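Myo-inositol 2-dehydrogenase (Lactobacillus plantarum WCFS1, PDB 3CEA) probably oxidises myo-inositol at its 2-hydroxyl group to scyllo-inosose, passing the hydride to bound NAD. Local coordinates at residues Tyr155-Gly160 with Gln251-Val256; Gly181-Met186 with Gly226-Lys231; His189-Ile194 with Ala238-Gly243. All blocks are in the same frame, centred on the assembly; numbering follows the deposited sequence.

Interaction 1. Residues Tyr155-Gly160 with Gln251-Val256; sequences YMRGYG and QVELEV
Arg157 holds the carboxylates of Glu253 and Glu255 on the neighbouring strand. Its chain bends at chi3 (49°), which turns NE out of an otherwise extended line. NH2 forms a salt bridge to Glu255 OE1 at 2.8 Å and a longer one to Glu253 OE2 at 3.3 Å. Both oxygens lie near the guanidinium plane but are met from above their own carboxylate planes. This charged face is crowded. NH1 also lies over one face of the Tyr159 ring, toward its rim. The strands pair antiparallel, as Arg157-Glu255 and Tyr159-Glu253 hydrogen-bonded pairs, inside the mixed sheet of the GFO/IDH/MocA C-terminal domain. A second subunit covers the charged face: its Arg264 bridges Glu253 OE1, and its Tyr159 OH bonds Glu255 OE2. Between the two strands the other face, also buried, has fewer side-chain contacts. Gly158 and Gly160 set no side chain against Leu254 and Val252. Met156, a selenomethionine, bends at chi3 and brings CE to 3.7 Å from Val256 CG2 and 3.8 Å from Leu254 CD1. Helix 182-198 lies over this face, with Phe197 on Met156 and Leu254.

Interaction 2. Residues Gly181-Met186 with Gly226-Lys231; sequences GIFVDM and GVAQLK
This is a buried apolar contact in which Ile182 and Phe183, at the start of helix 182-198, rest on Gly226 and Ala228 near the start of strand 225-232. It joins the helix to the mixed sheet of the C-terminal domain. The short helix and strand segments run nearly perpendicular, at 87°, with axes 9.0 Å apart at closest approach. Phe183 carries most of the contact. Its CG is anti to the carbonyl carbon (chi1 -67°), and the far rim of the ring reaches the strand. CE1 lies 3.5 Å from Ala228 CB. CZ lies 3.6 Å from Gly226 CA and 3.7 Å from Val227 N. Ile182 adds a smaller patch through its CG2 branch, 3.9 Å from Gly226 CA. Gly226 has to be small here: a CB on it would run into both Ile182 CG2 and Phe183 CZ. Gly181 stands at the N-cap position of the helix. The first helical bonds follow at once, from Asp185 N to Gly181 O and from Met186 N to Ile182 O. The Phe183 ring is also packed by Cys332 and Gln333 of helix 319-338 and by Thr209 of strand 202-210. On the strand, Val227 points away from the helix and packs on Ile237 of the second subunit. The strand is held in the sheet by its neighbours, for example through backbone bonds of Ala228 with Leu240 and of Gln229 with Tyr206. No hydrogen bond or charge pair crosses between the two segments. Between them the fit is therefore one of shape and apolar contact: a flat ring and a branched side chain against a glycine and an alanine.

Interaction 3. Residues His189-Ile194 with Ala238-Gly243; sequences HDIDLI and ATLIGG. With NAD (nicotinamide-adenine-dinucleotide), chain E.
Leu240 is the centre of the apolar contacts, touched by Asp190, Ile191 and Ile194 of the helix. With CG anti to the carbonyl carbon (chi1 -41°), it stands toward the helix, and its two methyl branches meet different residues there. Ile194 CD1 comes to 3.4 Å from Leu240 CD2, the closest approach between the segments. The same CD1 lies 3.9 Å from Ala238 CB. Ile191 meets the other branch of Leu240, CG1 to CD1 at 3.7 Å, and the two side chains cross at about a right angle. Asp190 touches Leu240 CD2 with its CB. The helix segment runs roughly antiparallel to the strand (157°) along the sheet face, the axes 9.4 Å apart at closest approach, an alpha/beta packing within the C-terminal domain. Thr239 and Ile241 point away from the helix and pack on the second subunit.

The charged end of Asp190 leads elsewhere: OD1 makes a salt bridge to Arg132.

The cofactor contact is separate. His189, in the NAD pocket, touches no residue of the strand. Its CE1 and NE2 each lie 3.3 Å from O7N, the carboxamide oxygen of NAD, and N7N lies near the ring plane at its edge. An alanine at His189 would probably leave O7N without this imidazole neighbour and open a gap beside the carboxamide, which could then turn more easily.

No hydrogen bond joins helix and strand. The chemistry implies a division of labour on one helix: aliphatic groups fit it to the sheet, while His189 lies beside the nicotinamide carboxamide of the cofactor.

After the NAD-binding Rossmann part at the N terminus, the chain reaches 155-160 on strand 153-163. Helix 182-198 follows and supplies 181-186 and then 189-194. Strand 225-232 returns to the first turn of that helix, closing interaction 2 over about 40 residues. Strand 237-243 then reaches the later turns, closing interaction 3. These two loops cross, since their segments alternate along the chain. Residues 251-256 come last and close interaction 1, with both other contacts nested inside its loop. In the sheet, strand 153-163 lies between 251-258 and 237-243, and 225-232 comes next. Interaction 1 thus joins two strands, while interactions 2 and 3 seat one helix on the same sheet.

Interaction 1. Residues Tyr155-Gly160 with Gln251-Val256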
# COMPACT_ATOMS: atom_id res chain seq x y z
N TYR A 155 0.99 -23.65 -2.67
CA TYR A 155 0.23 -23.34 -1.46
C TYR A 155 -0.84 -22.28 -1.70
O TYR A 155 -0.63 -21.34 -2.47
CB TYR A 155 1.17 -22.89 -0.33
CG TYR A 155 0.46 -22.40 0.92
CD1 TYR A 155 0.02 -23.30 1.88
CD2 TYR A 155 0.24 -21.04 1.13
CE1 TYR A 155 -0.63 -22.87 3.03
CE2 TYR A 155 -0.42 -20.59 2.27
CZ TYR A 155 -0.84 -21.51 3.22
OH TYR A 155 -1.48 -21.08 4.36
N MSE A 156 -1.97 -22.43 -1.03
CA MSE A 156 -3.07 -21.48 -1.13
C MSE A 156 -3.66 -21.17 0.24
O MSE A 156 -3.74 -22.05 1.10
CB MSE A 156 -4.16 -21.99 -2.07
CG MSE A 156 -3.70 -22.14 -3.52
SE MSE A 156 -5.13 -22.56 -4.75
CE MSE A 156 -6.23 -20.95 -4.53
N ARG A 157 -4.05 -19.92 0.43
CA ARG A 157 -4.59 -19.48 1.71
C ARG A 157 -5.86 -18.67 1.49
O ARG A 157 -5.85 -17.67 0.78
CB ARG A 157 -3.54 -18.67 2.46
CG ARG A 157 -3.93 -18.28 3.88
CD ARG A 157 -2.76 -17.63 4.61
NE ARG A 157 -2.11 -16.57 3.84
CZ ARG A 157 -2.55 -15.31 3.74
NH1 ARG A 157 -3.67 -14.94 4.38
NH2 ARG A 157 -1.88 -14.43 3.01
N GLY A 158 -6.95 -19.13 2.09
CA GLY A 158 -8.23 -18.46 1.99
C GLY A 158 -8.69 -17.93 3.33
O GLY A 158 -8.74 -18.67 4.31
N TYR A 159 -9.01 -16.64 3.36
CA TYR A 159 -9.57 -15.98 4.53
C TYR A 159 -10.99 -15.52 4.21
O TYR A 159 -11.24 -14.95 3.14
CB TYR A 159 -8.75 -14.74 4.90
CG TYR A 159 -7.51 -14.99 5.75
CD1 TYR A 159 -6.85 -16.21 5.75
CD2 TYR A 159 -6.99 -13.96 6.53
CE1 TYR A 159 -5.72 -16.42 6.52
CE2 TYR A 159 -5.85 -14.15 7.30
CZ TYR A 159 -5.22 -15.38 7.30
OH TYR A 159 -4.09 -15.58 8.06
N GLY A 160 -11.91 -15.78 5.13
CA GLY A 160 -13.29 -15.33 5.03
C GLY A 160 -13.79 -14.93 6.40
O GLY A 160 -14.36 -15.74 7.13
N GLN A 251 -13.08 -9.23 5.73
CA GLN A 251 -11.83 -9.68 5.10
C GLN A 251 -12.09 -10.90 4.24
O GLN A 251 -12.52 -11.95 4.74
CB GLN A 251 -10.77 -10.00 6.17
CG GLN A 251 -9.40 -10.40 5.61
CD GLN A 251 -8.59 -9.22 5.09
OE1 GLN A 251 -8.88 -8.06 5.40
NE2 GLN A 251 -7.55 -9.51 4.31
N VAL A 252 -11.84 -10.76 2.94
CA VAL A 252 -11.95 -11.86 1.99
C VAL A 252 -10.70 -11.87 1.12
O VAL A 252 -10.50 -11.02 0.26
CB VAL A 252 -13.25 -11.80 1.13
CG1 VAL A 252 -13.27 -12.94 0.13
CG2 VAL A 252 -14.49 -11.89 2.01
N GLU A 253 -9.86 -12.87 1.37
CA GLU A 253 -8.49 -12.86 0.91
C GLU A 253 -8.12 -14.23 0.36
O GLU A 253 -8.44 -15.26 0.97
CB GLU A 253 -7.58 -12.49 2.09
CG GLU A 253 -6.13 -12.16 1.75
CD GLU A 253 -5.28 -11.96 3.00
OE1 GLU A 253 -5.85 -11.82 4.11
OE2 GLU A 253 -4.04 -11.95 2.88
N LEU A 254 -7.48 -14.24 -0.80
CA LEU A 254 -6.93 -15.47 -1.37
C LEU A 254 -5.49 -15.26 -1.80
O LEU A 254 -5.18 -14.34 -2.56
CB LEU A 254 -7.77 -15.96 -2.56
CG LEU A 254 -7.44 -17.35 -3.12
CD1 LEU A 254 -7.78 -18.46 -2.14
CD2 LEU A 254 -8.15 -17.58 -4.45
N GLU A 255 -4.61 -16.12 -1.30
CA GLU A 255 -3.20 -16.10 -1.67
C GLU A 255 -2.85 -17.37 -2.42
O GLU A 255 -2.99 -18.47 -1.89
CB GLU A 255 -2.31 -15.95 -0.44
CG GLU A 255 -0.82 -16.01 -0.73
CD GLU A 255 0.01 -16.14 0.52
OE1 GLU A 255 0.17 -15.14 1.25
OE2 GLU A 255 0.50 -17.26 0.79
N VAL A 256 -2.40 -17.22 -3.66
CA VAL A 256 -1.91 -18.35 -4.42
C VAL A 256 -0.39 -18.25 -4.52
O VAL A 256 0.15 -17.40 -5.23
CB VAL A 256 -2.56 -18.47 -5.81
CG1 VAL A 256 -2.31 -19.85 -6.38
CG2 VAL A 256 -4.07 -18.22 -5.72

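Interaction 2. Residues Gly181-Met186 with Gly226-Lys231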
# COMPACT_ATOMS: atom_id res chain seq x y z
N GLY A 181 -22.20 -24.81 10.64
CA GLY A 181 -20.90 -24.53 11.22
C GLY A 181 -20.06 -23.57 10.39
O GLY A 181 -20.40 -23.27 9.24
N ILE A 182 -18.96 -23.12 10.98
CA ILE A 182 -18.09 -22.10 10.38
C ILE A 182 -17.42 -22.52 9.06
O ILE A 182 -17.32 -21.72 8.14
CB ILE A 182 -17.04 -21.58 11.41
CG1 ILE A 182 -16.25 -20.38 10.85
CG2 ILE A 182 -16.11 -22.70 11.89
CD1 ILE A 182 -17.02 -19.07 10.83
N PHE A 183 -16.99 -23.78 8.97
CA PHE A 183 -16.31 -24.29 7.77
C PHE A 183 -17.27 -24.40 6.59
O PHE A 183 -16.88 -24.14 5.45
CB PHE A 183 -15.66 -25.65 8.04
CG PHE A 183 -14.52 -25.61 9.01
CD1 PHE A 183 -13.25 -25.18 8.60
CD2 PHE A 183 -14.69 -26.02 10.33
CE1 PHE A 183 -12.19 -25.14 9.50
CE2 PHE A 183 -13.63 -25.99 11.23
CZ PHE A 183 -12.37 -25.55 10.81
N VAL A 184 -18.51 -24.78 6.87
CA VAL A 184 -19.54 -24.91 5.84
C VAL A 184 -20.05 -23.54 5.38
O VAL A 184 -20.19 -23.29 4.18
CB VAL A 184 -20.71 -25.81 6.31
CG1 VAL A 184 -21.93 -25.67 5.40
CG2 VAL A 184 -20.26 -27.27 6.37
N ASP A 185 -20.29 -22.65 6.34
CA ASP A 185 -20.85 -21.33 6.04
C ASP A 185 -19.82 -20.38 5.43
O ASP A 185 -20.10 -19.74 4.41
CB ASP A 185 -21.49 -20.71 7.29
CG ASP A 185 -22.44 -19.58 6.96
OD1 ASP A 185 -23.28 -19.73 6.04
OD2 ASP A 185 -22.36 -18.52 7.63
N MSE A 186 -18.64 -20.29 6.03
CA MSE A 186 -17.59 -19.41 5.52
C MSE A 186 -16.68 -20.06 4.48
O MSE A 186 -16.65 -19.64 3.32
CB MSE A 186 -16.74 -18.84 6.66
CG MSE A 186 -17.27 -17.58 7.32
SE MSE A 186 -17.78 -16.08 6.13
CE MSE A 186 -16.65 -16.40 4.54
N GLY A 226 -12.66 -20.87 12.57
CA GLY A 226 -12.29 -22.20 12.11
C GLY A 226 -11.07 -22.12 11.22
O GLY A 226 -11.09 -21.44 10.19
N VAL A 227 -10.00 -22.79 11.63
CA VAL A 227 -8.79 -22.86 10.82
C VAL A 227 -8.60 -24.29 10.34
O VAL A 227 -8.60 -25.23 11.14
CB VAL A 227 -7.53 -22.39 11.60
CG1 VAL A 227 -6.32 -22.31 10.68
CG2 VAL A 227 -7.77 -21.03 12.27
N ALA A 228 -8.45 -24.45 9.03
CA ALA A 228 -8.23 -25.77 8.43
C ALA A 228 -6.96 -25.80 7.58
O ALA A 228 -6.68 -24.86 6.85
CB ALA A 228 -9.42 -26.19 7.60
N GLN A 229 -6.20 -26.89 7.70
CA GLN A 229 -5.11 -27.17 6.79
C GLN A 229 -5.47 -28.40 5.96
O GLN A 229 -6.07 -29.34 6.48
CB GLN A 229 -3.79 -27.37 7.53
CG GLN A 229 -2.56 -27.41 6.62
CD GLN A 229 -1.26 -27.31 7.38
OE1 GLN A 229 -1.02 -26.35 8.10
NE2 GLN A 229 -0.40 -28.31 7.21
N LEU A 230 -5.10 -28.38 4.68
CA LEU A 230 -5.49 -29.42 3.74
C LEU A 230 -4.33 -29.96 2.92
O LEU A 230 -3.45 -29.21 2.49
CB LEU A 230 -6.59 -28.92 2.78
CG LEU A 230 -7.87 -28.23 3.27
CD1 LEU A 230 -8.61 -27.62 2.09
CD2 LEU A 230 -8.79 -29.17 4.03
N LYS A 231 -4.33 -31.27 2.70
CA LYS A 231 -3.39 -31.92 1.80
C LYS A 231 -4.13 -32.20 0.50
O LYS A 231 -5.19 -32.85 0.52
CB LYS A 231 -2.87 -33.21 2.43
CG LYS A 231 -1.70 -33.84 1.70
CD LYS A 231 -1.27 -35.16 2.35
CE LYS A 231 -0.04 -35.74 1.65
NZ LYS A 231 0.40 -37.03 2.25

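Interaction 3. Residues His189-Ile194 with Ala238-Gly243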
# COMPACT_ATOMS: atom_id res chain seq x y z
N HIS A 189 -16.49 -21.39 0.16
CA HIS A 189 -16.16 -20.57 -0.99
C HIS A 189 -14.71 -20.77 -1.42
O HIS A 189 -14.43 -20.95 -2.61
CB HIS A 189 -16.40 -19.09 -0.68
CG HIS A 189 -17.84 -18.73 -0.52
ND1 HIS A 189 -18.66 -18.46 -1.59
CD2 HIS A 189 -18.60 -18.58 0.59
CE1 HIS A 189 -19.87 -18.17 -1.15
NE2 HIS A 189 -19.86 -18.23 0.17
N ASP A 190 -13.81 -20.73 -0.44
CA ASP A 190 -12.38 -20.92 -0.68
C ASP A 190 -12.06 -22.34 -1.14
O ASP A 190 -11.18 -22.55 -1.97
CB ASP A 190 -11.57 -20.59 0.58
CG ASP A 190 -11.80 -19.16 1.07
OD1 ASP A 190 -11.72 -18.22 0.24
OD2 ASP A 190 -12.05 -18.99 2.29
N ILE A 191 -12.79 -23.31 -0.58
CA ILE A 191 -12.67 -24.71 -1.00
C ILE A 191 -12.92 -24.84 -2.50
O ILE A 191 -12.10 -25.43 -3.22
CB ILE A 191 -13.63 -25.64 -0.19
CG1 ILE A 191 -13.15 -25.75 1.26
CG2 ILE A 191 -13.71 -27.03 -0.84
CD1 ILE A 191 -14.14 -26.39 2.21
N ASP A 192 -14.03 -24.27 -2.96
CA ASP A 192 -14.37 -24.25 -4.39
C ASP A 192 -13.27 -23.56 -5.21
O ASP A 192 -12.90 -24.04 -6.28
CB ASP A 192 -15.71 -23.55 -4.61
CG ASP A 192 -16.07 -23.43 -6.08
OD1 ASP A 192 -16.40 -24.47 -6.70
OD2 ASP A 192 -16.04 -22.30 -6.62
N LEU A 193 -12.76 -22.44 -4.69
CA LEU A 193 -11.71 -21.67 -5.36
C LEU A 193 -10.43 -22.48 -5.49
O LEU A 193 -9.78 -22.45 -6.53
CB LEU A 193 -11.43 -20.36 -4.61
CG LEU A 193 -12.51 -19.28 -4.61
CD1 LEU A 193 -12.21 -18.23 -3.56
CD2 LEU A 193 -12.68 -18.63 -5.99
N ILE A 194 -10.08 -23.21 -4.43
CA ILE A 194 -8.89 -24.05 -4.43
C ILE A 194 -9.03 -25.19 -5.45
O ILE A 194 -8.10 -25.45 -6.21
CB ILE A 194 -8.57 -24.56 -2.99
CG1 ILE A 194 -8.01 -23.40 -2.16
CG2 ILE A 194 -7.57 -25.71 -3.01
CD1 ILE A 194 -8.20 -23.54 -0.67
N ALA A 238 -2.98 -26.19 1.66
CA ALA A 238 -3.89 -25.06 1.77
C ALA A 238 -4.35 -24.81 3.20
O ALA A 238 -4.50 -25.74 3.98
CB ALA A 238 -5.09 -25.24 0.84
N THR A 239 -4.54 -23.53 3.52
CA THR A 239 -5.11 -23.12 4.79
C THR A 239 -6.40 -22.36 4.52
O THR A 239 -6.46 -21.54 3.60
CB THR A 239 -4.14 -22.21 5.57
OG1 THR A 239 -2.90 -22.89 5.78
CG2 THR A 239 -4.72 -21.81 6.93
N LEU A 240 -7.43 -22.65 5.31
CA LEU A 240 -8.69 -21.91 5.25
C LEU A 240 -8.99 -21.32 6.62
O LEU A 240 -8.90 -22.01 7.64
CB LEU A 240 -9.85 -22.82 4.85
CG LEU A 240 -9.71 -23.87 3.76
CD1 LEU A 240 -10.80 -24.91 3.94
CD2 LEU A 240 -9.77 -23.26 2.37
N ILE A 241 -9.37 -20.05 6.64
CA ILE A 241 -9.78 -19.39 7.87
C ILE A 241 -11.15 -18.73 7.72
O ILE A 241 -11.36 -17.87 6.86
CB ILE A 241 -8.73 -18.37 8.36
CG1 ILE A 241 -7.41 -19.09 8.64
CG2 ILE A 241 -9.24 -17.63 9.60
CD1 ILE A 241 -6.40 -18.26 9.38
N GLY A 242 -12.09 -19.18 8.55
CA GLY A 242 -13.40 -18.57 8.63
C GLY A 242 -13.54 -17.90 9.98
O GLY A 242 -13.26 -18.51 11.01
N GLY A 243 -13.97 -16.64 9.97
CA GLY A 243 -14.13 -15.87 11.20
C GLY A 243 -15.32 -14.94 11.14
O GLY A 243 -15.91 -14.73 10.08
PA NAD E . -31.42 -14.68 6.32
O1A NAD E . -30.90 -13.30 6.44
O2A NAD E . -31.72 -15.28 7.64
O5B NAD E . -32.71 -14.68 5.36
C5B NAD E . -33.52 -15.83 5.24
C4B NAD E . -34.84 -15.46 4.57
O4B NAD E . -35.54 -16.63 4.17
C3B NAD E . -35.76 -14.68 5.49
O3B NAD E . -36.25 -13.58 4.77
C2B NAD E . -36.89 -15.64 5.83
O2B NAD E . -38.13 -14.99 5.94
C1B NAD E . -36.87 -16.61 4.65
N9A NAD E . -37.30 -17.96 5.06
C8A NAD E . -36.79 -18.72 6.09
N7A NAD E . -37.44 -19.90 6.13
C5A NAD E . -38.37 -19.91 5.14
C6A NAD E . -39.30 -20.86 4.74
N6A NAD E . -39.21 -22.10 5.22
N1A NAD E . -40.13 -20.59 3.67
C2A NAD E . -40.04 -19.38 3.00
N3A NAD E . -39.11 -18.44 3.40
C4A NAD E . -38.29 -18.70 4.46
O3 NAD E . -30.35 -15.61 5.54
PN NAD E . -29.38 -15.01 4.40
O1N NAD E . -30.14 -14.07 3.55
O2N NAD E . -28.13 -14.59 5.07
O5D NAD E . -28.98 -16.29 3.52
C5D NAD E . -29.93 -17.22 3.02
C4D NAD E . -29.17 -18.27 2.22
O4D NAD E . -28.18 -17.66 1.41
C3D NAD E . -28.47 -19.27 3.13
O3D NAD E . -28.77 -20.58 2.70
C2D NAD E . -26.99 -18.98 2.95
O2D NAD E . -26.21 -20.15 2.94
C1D NAD E . -26.91 -18.25 1.62
N1N NAD E . -25.84 -17.24 1.60
C2N NAD E . -24.93 -17.25 0.57
C3N NAD E . -23.90 -16.31 0.53
C7N NAD E . -23.00 -16.20 -0.68
O7N NAD E . -21.75 -15.58 -0.52
N7N NAD E . -23.41 -16.69 -1.85
C4N NAD E . -23.80 -15.36 1.54
C5N NAD E . -24.72 -15.35 2.58
C6N NAD E . -25.74 -16.30 2.60